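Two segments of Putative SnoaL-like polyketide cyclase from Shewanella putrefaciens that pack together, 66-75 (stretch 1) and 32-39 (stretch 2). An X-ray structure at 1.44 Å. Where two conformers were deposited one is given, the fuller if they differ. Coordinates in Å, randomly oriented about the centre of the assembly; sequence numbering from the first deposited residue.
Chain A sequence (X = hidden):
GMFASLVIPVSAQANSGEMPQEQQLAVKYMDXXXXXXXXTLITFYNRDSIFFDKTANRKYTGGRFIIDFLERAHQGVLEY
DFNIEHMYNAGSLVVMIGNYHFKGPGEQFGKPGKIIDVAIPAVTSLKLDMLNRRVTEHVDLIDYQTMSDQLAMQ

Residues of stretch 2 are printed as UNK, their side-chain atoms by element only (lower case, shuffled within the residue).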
# COMPACT_ATOMS: atom_id res chain seq x y z
N ILE A 66 3.14 -9.31 -19.40
CA ILE A 66 2.99 -8.03 -18.70
C ILE A 66 3.20 -6.88 -19.71
O ILE A 66 2.38 -5.97 -19.79
CB ILE A 66 3.94 -7.90 -17.50
CG1 ILE A 66 3.66 -8.98 -16.48
CG2 ILE A 66 3.89 -6.47 -16.92
CD1 ILE A 66 4.79 -9.12 -15.42
N ILE A 67 4.29 -6.95 -20.48
CA ILE A 67 4.59 -5.87 -21.43
C ILE A 67 3.49 -5.72 -22.46
O ILE A 67 3.08 -4.61 -22.83
CB ILE A 67 5.98 -6.04 -22.09
CG1 ILE A 67 7.10 -5.89 -21.04
CG2 ILE A 67 6.19 -5.05 -23.29
CD1 ILE A 67 7.41 -4.45 -20.60
N ASP A 68 2.99 -6.84 -22.99
CA ASP A 68 1.90 -6.71 -23.97
C ASP A 68 0.65 -6.07 -23.37
O ASP A 68 0.05 -5.22 -24.02
CB ASP A 68 1.55 -8.08 -24.59
CG ASP A 68 0.69 -7.94 -25.80
OD1 ASP A 68 1.25 -7.57 -26.85
OD2 ASP A 68 -0.53 -8.20 -25.74
N PHE A 69 0.26 -6.47 -22.18
CA PHE A 69 -0.87 -5.88 -21.48
C PHE A 69 -0.66 -4.37 -21.27
O PHE A 69 -1.58 -3.57 -21.55
CB PHE A 69 -1.14 -6.65 -20.17
CG PHE A 69 -1.55 -5.79 -19.00
CD1 PHE A 69 -2.80 -5.26 -18.91
CD2 PHE A 69 -0.65 -5.54 -18.00
CE1 PHE A 69 -3.15 -4.47 -17.83
CE2 PHE A 69 -0.99 -4.71 -16.92
CZ PHE A 69 -2.23 -4.20 -16.84
N LEU A 70 0.52 -3.98 -20.82
CA LEU A 70 0.82 -2.54 -20.56
C LEU A 70 0.76 -1.75 -21.85
O LEU A 70 0.13 -0.68 -21.89
CB LEU A 70 2.19 -2.40 -19.92
CG LEU A 70 2.31 -2.92 -18.52
CD1 LEU A 70 3.81 -2.87 -18.07
CD2 LEU A 70 1.40 -2.11 -17.57
N GLU A 71 1.39 -2.28 -22.90
CA GLU A 71 1.45 -1.53 -24.17
C GLU A 71 0.05 -1.33 -24.72
O GLU A 71 -0.32 -0.22 -25.19
CB GLU A 71 2.38 -2.21 -25.19
CG GLU A 71 2.69 -1.29 -26.35
CD GLU A 71 3.74 -1.85 -27.31
OE1 GLU A 71 3.89 -3.09 -27.38
OE2 GLU A 71 4.40 -1.02 -27.99
N ARG A 72 -0.74 -2.38 -24.72
CA ARG A 72 -2.13 -2.28 -25.18
C ARG A 72 -2.99 -1.33 -24.31
O ARG A 72 -3.71 -0.47 -24.84
CB ARG A 72 -2.81 -3.63 -25.30
CG ARG A 72 -2.24 -4.51 -26.37
CD ARG A 72 -2.92 -5.87 -26.39
NE ARG A 72 -2.39 -6.75 -27.40
CZ ARG A 72 -2.76 -6.77 -28.68
NH1 ARG A 72 -3.67 -5.90 -29.14
NH2 ARG A 72 -2.22 -7.66 -29.54
N ALA A 73 -2.87 -1.44 -23.01
CA ALA A 73 -3.65 -0.61 -22.11
C ALA A 73 -3.35 0.89 -22.31
O ALA A 73 -4.24 1.72 -22.10
CB ALA A 73 -3.40 -1.05 -20.65
N HIS A 74 -2.11 1.20 -22.68
CA HIS A 74 -1.67 2.59 -22.80
C HIS A 74 -1.61 3.17 -24.19
O HIS A 74 -1.02 4.24 -24.39
CB HIS A 74 -0.36 2.76 -22.04
CG HIS A 74 -0.56 2.78 -20.57
ND1 HIS A 74 -0.29 3.89 -19.78
CD2 HIS A 74 -1.00 1.82 -19.72
CE1 HIS A 74 -0.60 3.62 -18.53
NE2 HIS A 74 -1.02 2.37 -18.45
N GLN A 75 -2.20 2.48 -25.17
CA GLN A 75 -2.30 3.05 -26.51
C GLN A 75 -2.87 4.44 -26.43
O GLN A 75 -3.97 4.62 -25.92
CB GLN A 75 -3.15 2.16 -27.42
CG GLN A 75 -3.31 2.79 -28.80
CD GLN A 75 -4.08 2.04 -29.86
OE1 GLN A 75 -4.30 2.62 -30.94
NE2 GLN A 75 -4.56 0.85 -29.57
N UNK A 32 10.59 4.43 -15.77
CA UNK A 32 10.38 3.68 -17.04
C UNK A 32 8.92 3.38 -17.32
O UNK A 32 8.41 3.60 -18.41
c UNK A 32 11.22 2.37 -17.07
N UNK A 33 8.22 2.91 -16.30
CA UNK A 33 6.81 2.56 -16.46
C UNK A 33 5.97 3.76 -16.88
O UNK A 33 5.19 3.69 -17.84
c UNK A 33 6.28 1.99 -15.13
c UNK A 33 4.39 1.35 -13.62
c UNK A 33 4.81 1.59 -15.07
c UNK A 33 4.55 0.32 -15.93
N UNK A 34 6.12 4.86 -16.13
CA UNK A 34 5.27 6.01 -16.34
C UNK A 34 5.60 6.79 -17.60
O UNK A 34 4.75 7.54 -18.07
o UNK A 34 6.53 7.50 -14.91
c UNK A 34 4.72 6.20 -13.80
c UNK A 34 5.22 6.93 -15.10
N UNK A 35 6.81 6.61 -18.15
CA UNK A 35 7.25 7.13 -19.45
C UNK A 35 6.95 6.17 -20.62
O UNK A 35 7.28 6.48 -21.77
c UNK A 35 9.24 8.42 -18.39
c UNK A 35 8.78 7.36 -19.40
c UNK A 35 10.75 8.33 -18.11
o UNK A 35 11.46 7.53 -18.81
o UNK A 35 11.19 9.04 -17.19
N UNK A 36 6.37 5.00 -20.33
CA UNK A 36 6.12 3.98 -21.37
C UNK A 36 7.43 3.57 -22.04
O UNK A 36 7.45 3.27 -23.26
c UNK A 36 3.80 4.97 -21.76
n UNK A 36 3.51 6.31 -21.64
c UNK A 36 2.32 6.44 -21.09
c UNK A 36 2.76 4.30 -21.22
n UNK A 36 1.85 5.23 -20.79
c UNK A 36 5.06 4.48 -22.39
N UNK A 37 8.52 3.50 -21.27
CA UNK A 37 9.82 3.06 -21.78
C UNK A 37 9.91 1.55 -21.65
O UNK A 37 10.54 1.02 -20.72
o UNK A 37 13.29 3.83 -20.86
c UNK A 37 12.35 3.36 -21.53
o UNK A 37 12.47 2.55 -22.48
c UNK A 37 10.95 3.79 -21.07
N UNK A 38 9.25 0.85 -22.57
CA UNK A 38 9.15 -0.61 -22.50
C UNK A 38 10.48 -1.30 -22.74
O UNK A 38 10.69 -2.38 -22.19
c UNK A 38 4.30 0.66 -22.88
c UNK A 38 8.11 -1.16 -23.46
c UNK A 38 4.99 0.85 -24.03
c UNK A 38 4.84 -0.13 -21.88
c UNK A 38 6.11 -0.72 -22.10
o UNK A 38 3.07 1.27 -22.70
c UNK A 38 6.76 -0.55 -23.24
c UNK A 38 6.20 0.27 -24.21
N UNK A 39 11.38 -0.70 -23.50
CA UNK A 39 12.73 -1.27 -23.68
C UNK A 39 13.45 -1.41 -22.35
O UNK A 39 14.01 -2.48 -22.02
c UNK A 39 15.78 -0.21 -25.89
c UNK A 39 17.19 -0.83 -25.98
c UNK A 39 14.88 -1.06 -24.99
c UNK A 39 13.54 -0.42 -24.69
n UNK A 39 18.28 0.21 -25.95
O HOH W 1 2.21 1.02 -20.39
O HOH W 2 1.27 1.95 -25.03

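Position 32 carries a single side-chain carbon and lies in the last turns of a helix that begins earlier in the chain. That carbon is out of reach of stretch 1, and one carbon beyond CA identifies Ala-32.

Position 33 has four side-chain carbons, forked at the second, with no heteroatom. Its CA-to-CB bond points sideways, yet the end of the side chain comes nearer, and one branch carbon reaches the side chain of Leu-70. Four carbons forked one step beyond CB make this Leu-33, with chi1 in t and chi2 in p; the closest approach is 3.9 Å between Leu-33 CD1 and Leu-70 CD1.

At position 34 the first side-chain carbon bears one oxygen and one carbon. This branching at CB defines Thr-34, whose CA-to-CB bond points away from stretch 1 and which takes no part in the contact.

Position 35 shows three carbons in a row, the third carrying two oxygens, a carboxylate on a two-carbon spacer. It is Glu-35, deposited in two conformers, exposed and out of reach of stretch 1.

Position 36 has one carbon followed by a five-membered ring of three carbons and two nitrogens, an imidazole. The CA-to-CB bond points toward stretch 1, and one ring nitrogen meets the ring of His-74. This is His-36, and its NE2 lies 2.7 Å from His-74 ND1 in a hydrogen bond for which either ring could be the donor. The two rings meet rim to rim, with planes at 57°. The backbone turns here: phi is positive, and a Schellman motif closes the helix, in which His-36 N bonds to Leu-33 O and position 37 donates its N to Ala-32 O.

Position 37 has two side-chain carbons, the second carrying two oxygens. This short carboxylate is Asp-37, which sits at the N-cap of the following helix and caps a backbone N just past the stretch, without touching stretch 1.

Position 38 shows one carbon and then a six-carbon ring bearing one oxygen, a phenol, and stretch 1 covers more of its surface (116 Å²) than of any other residue in stretch 2. The ring packs against Ile-67, Leu-70 and Glu-71, and its oxygen comes near Glu-71 CA and His-74 CB. It is Tyr-38. Glu-71 CB lies over one face of the ring, while Leu-70 CB is 4.0 Å from Tyr-38 CE1 and Ile-67 CD1 is 4.2 Å from Tyr-38 CD1.

Position 39 has four carbons in a row ending in nitrogen, hence Lys-39, exposed, its CA-to-CB bond pointing away.

The contact thus rests on one large aromatic residue packed against a helix, with a leucine pair and a histidine pair adding to it. Tyr-38 OH reaches the backbone of the helix through water: water 1, 2.5 Å from Tyr-38 OH, donates a weak hydrogen bond to Leu-70 O at 3.1 Å, and water 2, 3.0 Å from Tyr-38 OH, donates to Glu-71 O at 2.7 Å. The hydroxyl is thereby satisfied next to carbonyls near the helix end, while His-74, just after that end, binds His-36.

Stretch 2, residues 32-39: ALTEHDYK
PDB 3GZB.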